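Local structure of SusD homolog (Bacteroides thetaiotaomicron, 3SGH) at residues Gly59-Asn67 / Pro439-Thr450. The protein probably binds glycans at the outer membrane as a SusD-like lipoprotein, handing them to a partner transporter. Sequence-based numbering, arbitrary orientation.
Sequences GKNIFAYYN and PATESMNADCNT
Tyr66 runs its ring along the 439-450 loop, with the CB and OG of Ser443 against CD2, the hydroxyl meeting the ring edge in its plane, and CB of Cys448 4.0 Å from CD2. At the far end the phenol oxygen accepts the backbone N-H of Ala440 (N to OH 3.0 Å, N-H...O 160°), while the Ala440 methyl lies 3.8 Å from CZ. An alanine in place of Tyr66 would probably leave that N-H without its acceptor and open a gap between Ala440, Ser443 and Cys448.

The neighbouring Tyr65 turns its ring another way. Lys60 CG packs over one face and the carbonyl O of Glu442 sits in plane at the edge, while the phenol reaches Ser289 O. Tyr65 O takes the N-H of Met444, N to O 2.9 Å and nearly straight. Chi1 of selenomethionine Met444 (-66°) lays CG beside Tyr65 CB (3.6 Å); bends at the next two torsions carry CE to the amide of Asn61.

Lys60, extended beyond CG, crosses Glu442 at about a right angle and meets OE2 from above the carboxylate plane in a 3.2 Å salt bridge from NZ; NZ also binds Ala290 O. Asn67 links both loops: ND2 donates to Asn61 OD1, and Asn67 OD1 receives Asn445 ND2 at 3.1 Å, the Asn67 and Asn445 amide planes 65° apart. Asn445 OD1 in turn closes an Asx turn onto Asp447 N. This is loop-on-loop packing in a helix-rich SusD-type fold, joining the segment before helix 70-73 to the one before helix 461-466.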
ATOM      1  N   GLY A  59     -18.584 -14.859  10.797  1.00 18.35           N
ATOM      2  CA  GLY A  59     -19.340 -14.933   9.536  1.00 18.52           C
ATOM      3  C   GLY A  59     -18.949 -13.795   8.600  1.00 17.45           C
ATOM      4  O   GLY A  59     -17.786 -13.629   8.310  1.00 18.14           O
ATOM      5  N   LYS A  60     -19.912 -13.004   8.146  1.00 16.25           N
ATOM      6  CA  LYS A  60     -19.665 -11.893   7.234  1.00 15.83           C
ATOM      7  C   LYS A  60     -19.414 -10.534   7.927  1.00 16.37           C
ATOM      8  O   LYS A  60     -19.271  -9.517   7.249  1.00 17.39           O
ATOM      9  CB  LYS A  60     -20.816 -11.770   6.243  1.00 15.95           C
ATOM     10  CG  LYS A  60     -20.916 -13.001   5.371  1.00 16.28           C
ATOM     11  CD  LYS A  60     -21.968 -12.859   4.228  1.00 18.01           C
ATOM     12  CE  LYS A  60     -22.018 -14.103   3.351  1.00 17.12           C
ATOM     13  NZ  LYS A  60     -23.112 -14.016   2.381  1.00 18.38           N
ATOM     14  N   ASN A  61     -19.383 -10.532   9.259  1.00 16.70           N
ATOM     15  CA  ASN A  61     -19.039  -9.304  10.010  1.00 16.32           C
ATOM     16  C   ASN A  61     -17.533  -9.223  10.172  1.00 15.84           C
ATOM     17  O   ASN A  61     -16.971  -9.343  11.266  1.00 15.94           O
ATOM     18  CB  ASN A  61     -19.796  -9.238  11.330  1.00 18.13           C
ATOM     19  CG  ASN A  61     -21.252  -8.929  11.101  1.00 18.66           C
ATOM     20  OD1 ASN A  61     -21.566  -7.929  10.460  1.00 21.95           O
ATOM     21  ND2 ASN A  61     -22.151  -9.827  11.539  1.00 19.43           N
ATOM     22  N   ILE A  62     -16.913  -8.951   9.040  1.00 15.37           N
ATOM     23  CA  ILE A  62     -15.449  -8.921   8.887  1.00 14.39           C
ATOM     24  C   ILE A  62     -15.088  -7.880   7.864  1.00 14.89           C
ATOM     25  O   ILE A  62     -15.984  -7.334   7.179  1.00 15.56           O
ATOM     26  CB  ILE A  62     -14.856 -10.322   8.481  1.00 13.46           C
ATOM     27  CG1 ILE A  62     -15.456 -10.831   7.171  1.00 13.87           C
ATOM     28  CG2 ILE A  62     -15.020 -11.382   9.639  1.00 14.02           C
ATOM     29  CD1 ILE A  62     -14.945 -12.199   6.717  1.00 14.91           C
ATOM     30  N   PHE A  63     -13.803  -7.548   7.757  1.00 14.12           N
ATOM     31  CA  PHE A  63     -13.362  -6.498   6.836  1.00 15.13           C
ATOM     32  C   PHE A  63     -13.876  -6.714   5.416  1.00 14.10           C
ATOM     33  O   PHE A  63     -14.205  -5.763   4.730  1.00 15.24           O
ATOM     34  CB  PHE A  63     -11.809  -6.425   6.775  1.00 15.08           C
ATOM     35  CG  PHE A  63     -11.193  -5.416   7.713  1.00 13.62           C
ATOM     36  CD1 PHE A  63     -11.524  -4.076   7.630  1.00 15.01           C
ATOM     37  CD2 PHE A  63     -10.273  -5.810   8.671  1.00 16.36           C
ATOM     38  CE1 PHE A  63     -10.939  -3.137   8.479  1.00 17.13           C
ATOM     39  CE2 PHE A  63      -9.685  -4.871   9.482  1.00 15.00           C
ATOM     40  CZ  PHE A  63     -10.037  -3.543   9.397  1.00 15.56           C
ATOM     41  N   ALA A  64     -13.896  -7.966   4.963  1.00 13.64           N
ATOM     42  CA  ALA A  64     -14.154  -8.221   3.523  1.00 14.60           C
ATOM     43  C   ALA A  64     -15.502  -7.718   3.089  1.00 14.78           C
ATOM     44  O   ALA A  64     -15.688  -7.418   1.908  1.00 16.57           O
ATOM     45  CB  ALA A  64     -14.008  -9.722   3.180  1.00 14.02           C
ATOM     46  N   TYR A  65     -16.450  -7.653   4.035  1.00 15.07           N
ATOM     47  CA  TYR A  65     -17.796  -7.128   3.745  1.00 15.03           C
ATOM     48  C   TYR A  65     -18.026  -5.752   4.424  1.00 15.94           C
ATOM     49  O   TYR A  65     -19.174  -5.302   4.628  1.00 16.26           O
ATOM     50  CB  TYR A  65     -18.864  -8.141   4.177  1.00 15.48           C
ATOM     51  CG  TYR A  65     -18.660  -9.573   3.720  1.00 15.43           C
ATOM     52  CD1 TYR A  65     -17.863 -10.444   4.428  1.00 15.39           C
ATOM     53  CD2 TYR A  65     -19.335 -10.084   2.596  1.00 16.28           C
ATOM     54  CE1 TYR A  65     -17.741 -11.770   4.071  1.00 15.29           C
ATOM     55  CE2 TYR A  65     -19.205 -11.362   2.209  1.00 13.73           C
ATOM     56  CZ  TYR A  65     -18.405 -12.244   2.950  1.00 15.35           C
ATOM     57  OH  TYR A  65     -18.267 -13.580   2.612  1.00 16.36           O
ATOM     58  N   TYR A  66     -16.917  -5.120   4.803  1.00 14.74           N
ATOM     59  CA  TYR A  66     -16.886  -3.750   5.267  1.00 14.85           C
ATOM     60  C   TYR A  66     -17.470  -3.586   6.644  1.00 13.86           C
ATOM     61  O   TYR A  66     -17.934  -2.537   6.954  1.00 15.83           O
ATOM     62  CB  TYR A  66     -17.622  -2.813   4.294  1.00 15.72           C
ATOM     63  CG  TYR A  66     -17.343  -3.067   2.817  1.00 13.61           C
ATOM     64  CD1 TYR A  66     -16.069  -3.364   2.341  1.00 16.72           C
ATOM     65  CD2 TYR A  66     -18.379  -3.036   1.901  1.00 16.74           C
ATOM     66  CE1 TYR A  66     -15.860  -3.621   0.980  1.00 15.43           C
ATOM     67  CE2 TYR A  66     -18.164  -3.286   0.549  1.00 14.06           C
ATOM     68  CZ  TYR A  66     -16.920  -3.553   0.090  1.00 15.45           C
ATOM     69  OH  TYR A  66     -16.753  -3.828  -1.266  1.00 17.50           O
ATOM     70  N   ASN A  67     -17.436  -4.633   7.470  1.00 14.36           N
ATOM     71  CA  ASN A  67     -18.016  -4.516   8.800  1.00 14.92           C
ATOM     72  C   ASN A  67     -17.193  -5.266   9.864  1.00 14.97           C
ATOM     73  O   ASN A  67     -17.703  -6.115  10.615  1.00 17.02           O
ATOM     74  CB  ASN A  67     -19.460  -5.001   8.789  1.00 16.09           C
ATOM     75  CG  ASN A  67     -20.269  -4.428   9.912  1.00 18.62           C
ATOM     76  OD1 ASN A  67     -20.262  -3.219  10.121  1.00 21.03           O
ATOM     77  ND2 ASN A  67     -20.982  -5.291  10.656  1.00 19.30           N
ATOM     78  N   PRO A 439     -15.459  -5.367  -5.688  1.00 17.18           N
ATOM     79  CA  PRO A 439     -16.039  -5.177  -4.343  1.00 17.33           C
ATOM     80  C   PRO A 439     -16.497  -6.508  -3.776  1.00 17.08           C
ATOM     81  O   PRO A 439     -16.538  -7.511  -4.492  1.00 16.28           O
ATOM     82  CB  PRO A 439     -17.260  -4.320  -4.624  1.00 18.70           C
ATOM     83  CG  PRO A 439     -17.719  -4.787  -5.976  1.00 20.32           C
ATOM     84  CD  PRO A 439     -16.418  -5.000  -6.752  1.00 18.55           C
ATOM     85  N   ALA A 440     -16.870  -6.512  -2.504  1.00 15.71           N
ATOM     86  CA  ALA A 440     -17.544  -7.617  -1.877  1.00 15.41           C
ATOM     87  C   ALA A 440     -18.819  -7.958  -2.663  1.00 15.43           C
ATOM     88  O   ALA A 440     -19.421  -7.075  -3.310  1.00 14.95           O
ATOM     89  CB  ALA A 440     -17.885  -7.241  -0.424  1.00 14.89           C
ATOM     90  N   THR A 441     -19.264  -9.209  -2.551  1.00 15.86           N
ATOM     91  CA  THR A 441     -20.568  -9.599  -3.065  1.00 16.44           C
ATOM     92  C   THR A 441     -21.702  -8.806  -2.378  1.00 17.48           C
ATOM     93  O   THR A 441     -22.764  -8.570  -2.975  1.00 18.11           O
ATOM     94  CB  THR A 441     -20.831 -11.120  -2.949  1.00 16.39           C
ATOM     95  OG1 THR A 441     -20.706 -11.524  -1.566  1.00 15.56           O
ATOM     96  CG2 THR A 441     -19.871 -11.899  -3.874  1.00 15.90           C
ATOM     97  N   GLU A 442     -21.510  -8.415  -1.127  1.00 17.82           N
ATOM     98  CA  GLU A 442     -22.486  -7.585  -0.434  1.00 19.77           C
ATOM     99  C   GLU A 442     -21.775  -6.786   0.644  1.00 18.92           C
ATOM    100  O   GLU A 442     -20.742  -7.218   1.150  1.00 18.09           O
ATOM    101  CB  GLU A 442     -23.588  -8.430   0.211  1.00 20.88           C
ATOM    102  CG  GLU A 442     -23.127  -9.219   1.410  1.00 25.12           C
ATOM    103  CD  GLU A 442     -24.207 -10.162   1.956  1.00 31.55           C
ATOM    104  OE1 GLU A 442     -24.861  -9.827   2.967  1.00 36.56           O
ATOM    105  OE2 GLU A 442     -24.390 -11.231   1.364  1.00 32.32           O
ATOM    106  N   SER A 443     -22.369  -5.665   1.021  1.00 19.02           N
ATOM    107  CA  SER A 443     -21.930  -4.924   2.168  1.00 18.80           C
ATOM    108  C   SER A 443     -22.750  -5.322   3.379  1.00 18.87           C
ATOM    109  O   SER A 443     -23.975  -5.370   3.333  1.00 18.91           O
ATOM    110  CB  SER A 443     -22.050  -3.417   1.940  1.00 19.00           C
ATOM    111  OG  SER A 443     -21.803  -2.703   3.147  1.00 19.37           O
HETATM  112  N   MSE A 444     -22.047  -5.522   4.477  1.00 18.07           N
HETATM  113  CA  MSE A 444     -22.649  -5.789   5.794  1.00 18.64           C
HETATM  114  C   MSE A 444     -22.663  -4.539   6.705  1.00 18.70           C
HETATM  115  O   MSE A 444     -22.937  -4.622   7.931  1.00 19.94           O
HETATM  116  CB  MSE A 444     -21.916  -6.946   6.463  1.00 17.57           C
HETATM  117  CG  MSE A 444     -22.051  -8.282   5.793  1.00 18.54           C
HETATM  118 SE   MSE A 444     -23.834  -8.979   6.098  0.75 19.53          SE
HETATM  119  CE  MSE A 444     -23.599  -9.480   7.932  1.00 24.15           C
ATOM    120  N   ASN A 445     -22.398  -3.377   6.090  1.00 18.84           N
ATOM    121  CA  ASN A 445     -22.340  -2.089   6.781  1.00 18.95           C
ATOM    122  C   ASN A 445     -23.301  -1.138   6.085  1.00 19.85           C
ATOM    123  O   ASN A 445     -23.215  -0.925   4.885  1.00 19.23           O
ATOM    124  CB  ASN A 445     -20.916  -1.538   6.707  1.00 19.51           C
ATOM    125  CG  ASN A 445     -20.702  -0.290   7.558  1.00 21.42           C
ATOM    126  OD1 ASN A 445     -21.026   0.823   7.155  1.00 24.81           O
ATOM    127  ND2 ASN A 445     -20.122  -0.469   8.716  1.00 19.42           N
ATOM    128  N   ALA A 446     -24.185  -0.530   6.864  1.00 21.44           N
ATOM    129  CA  ALA A 446     -25.173   0.384   6.324  1.00 22.43           C
ATOM    130  C   ALA A 446     -24.594   1.650   5.724  1.00 21.88           C
ATOM    131  O   ALA A 446     -25.260   2.315   4.928  1.00 22.45           O
ATOM    132  CB  ALA A 446     -26.168   0.756   7.418  1.00 23.27           C
ATOM    133  N   ASP A 447     -23.377   2.011   6.103  1.00 21.25           N
ATOM    134  CA  ASP A 447     -22.753   3.201   5.568  1.00 20.98           C
ATOM    135  C   ASP A 447     -21.874   2.978   4.339  1.00 20.41           C
ATOM    136  O   ASP A 447     -21.359   3.956   3.769  1.00 20.56           O
ATOM    137  CB  ASP A 447     -21.926   3.897   6.634  1.00 21.44           C
ATOM    138  CG  ASP A 447     -22.758   4.462   7.765  1.00 24.55           C
ATOM    139  OD1 ASP A 447     -23.983   4.615   7.618  1.00 28.36           O
ATOM    140  OD2 ASP A 447     -22.174   4.742   8.830  1.00 27.49           O
ATOM    141  N   CYS A 448     -21.695   1.719   3.927  1.00 19.10           N
ATOM    142  CA  CYS A 448     -20.855   1.402   2.749  1.00 19.25           C
ATOM    143  C   CYS A 448     -21.664   0.643   1.722  1.00 18.84           C
ATOM    144  O   CYS A 448     -22.503  -0.203   2.078  1.00 19.45           O
ATOM    145  CB  CYS A 448     -19.686   0.501   3.140  1.00 19.33           C
ATOM    146  SG  CYS A 448     -18.583   1.182   4.422  1.00 18.38           S
ATOM    147  N   ASN A 449     -21.452   0.982   0.467  1.00 19.13           N
ATOM    148  CA  ASN A 449     -22.066   0.259  -0.667  1.00 19.50           C
ATOM    149  C   ASN A 449     -20.997  -0.450  -1.479  1.00 19.00           C
ATOM    150  O   ASN A 449     -19.806  -0.133  -1.378  1.00 18.98           O
ATOM    151  CB  ASN A 449     -22.870   1.218  -1.553  1.00 20.13           C
ATOM    152  CG  ASN A 449     -22.019   2.406  -2.082  1.00 22.59           C
ATOM    153  OD1 ASN A 449     -21.112   2.232  -2.871  1.00 26.80           O
ATOM    154  ND2 ASN A 449     -22.327   3.620  -1.622  1.00 25.38           N
ATOM    155  N   THR A 450     -21.387  -1.434  -2.281  1.00 20.00           N
ATOM    156  CA  THR A 450     -20.389  -2.144  -3.081  1.00 19.71           C
ATOM    157  C   THR A 450     -19.813  -1.296  -4.248  1.00 20.91           C
ATOM    158  O   THR A 450     -18.739  -1.597  -4.746  1.00 23.00           O
ATOM    159  CB  THR A 450     -20.982  -3.451  -3.624  1.00 19.83           C
ATOM    160  OG1 THR A 450     -22.165  -3.124  -4.359  1.00 20.51           O
ATOM    161  CG2 THR A 450     -21.325  -4.414  -2.460  1.00 18.05           C
TER
HETATM  162  O   HOH W   1     -22.995 -12.360  -0.299  1.00 29.57           O
HETATM  163  O   HOH W   2     -24.034  -6.489   9.684  1.00 37.99           O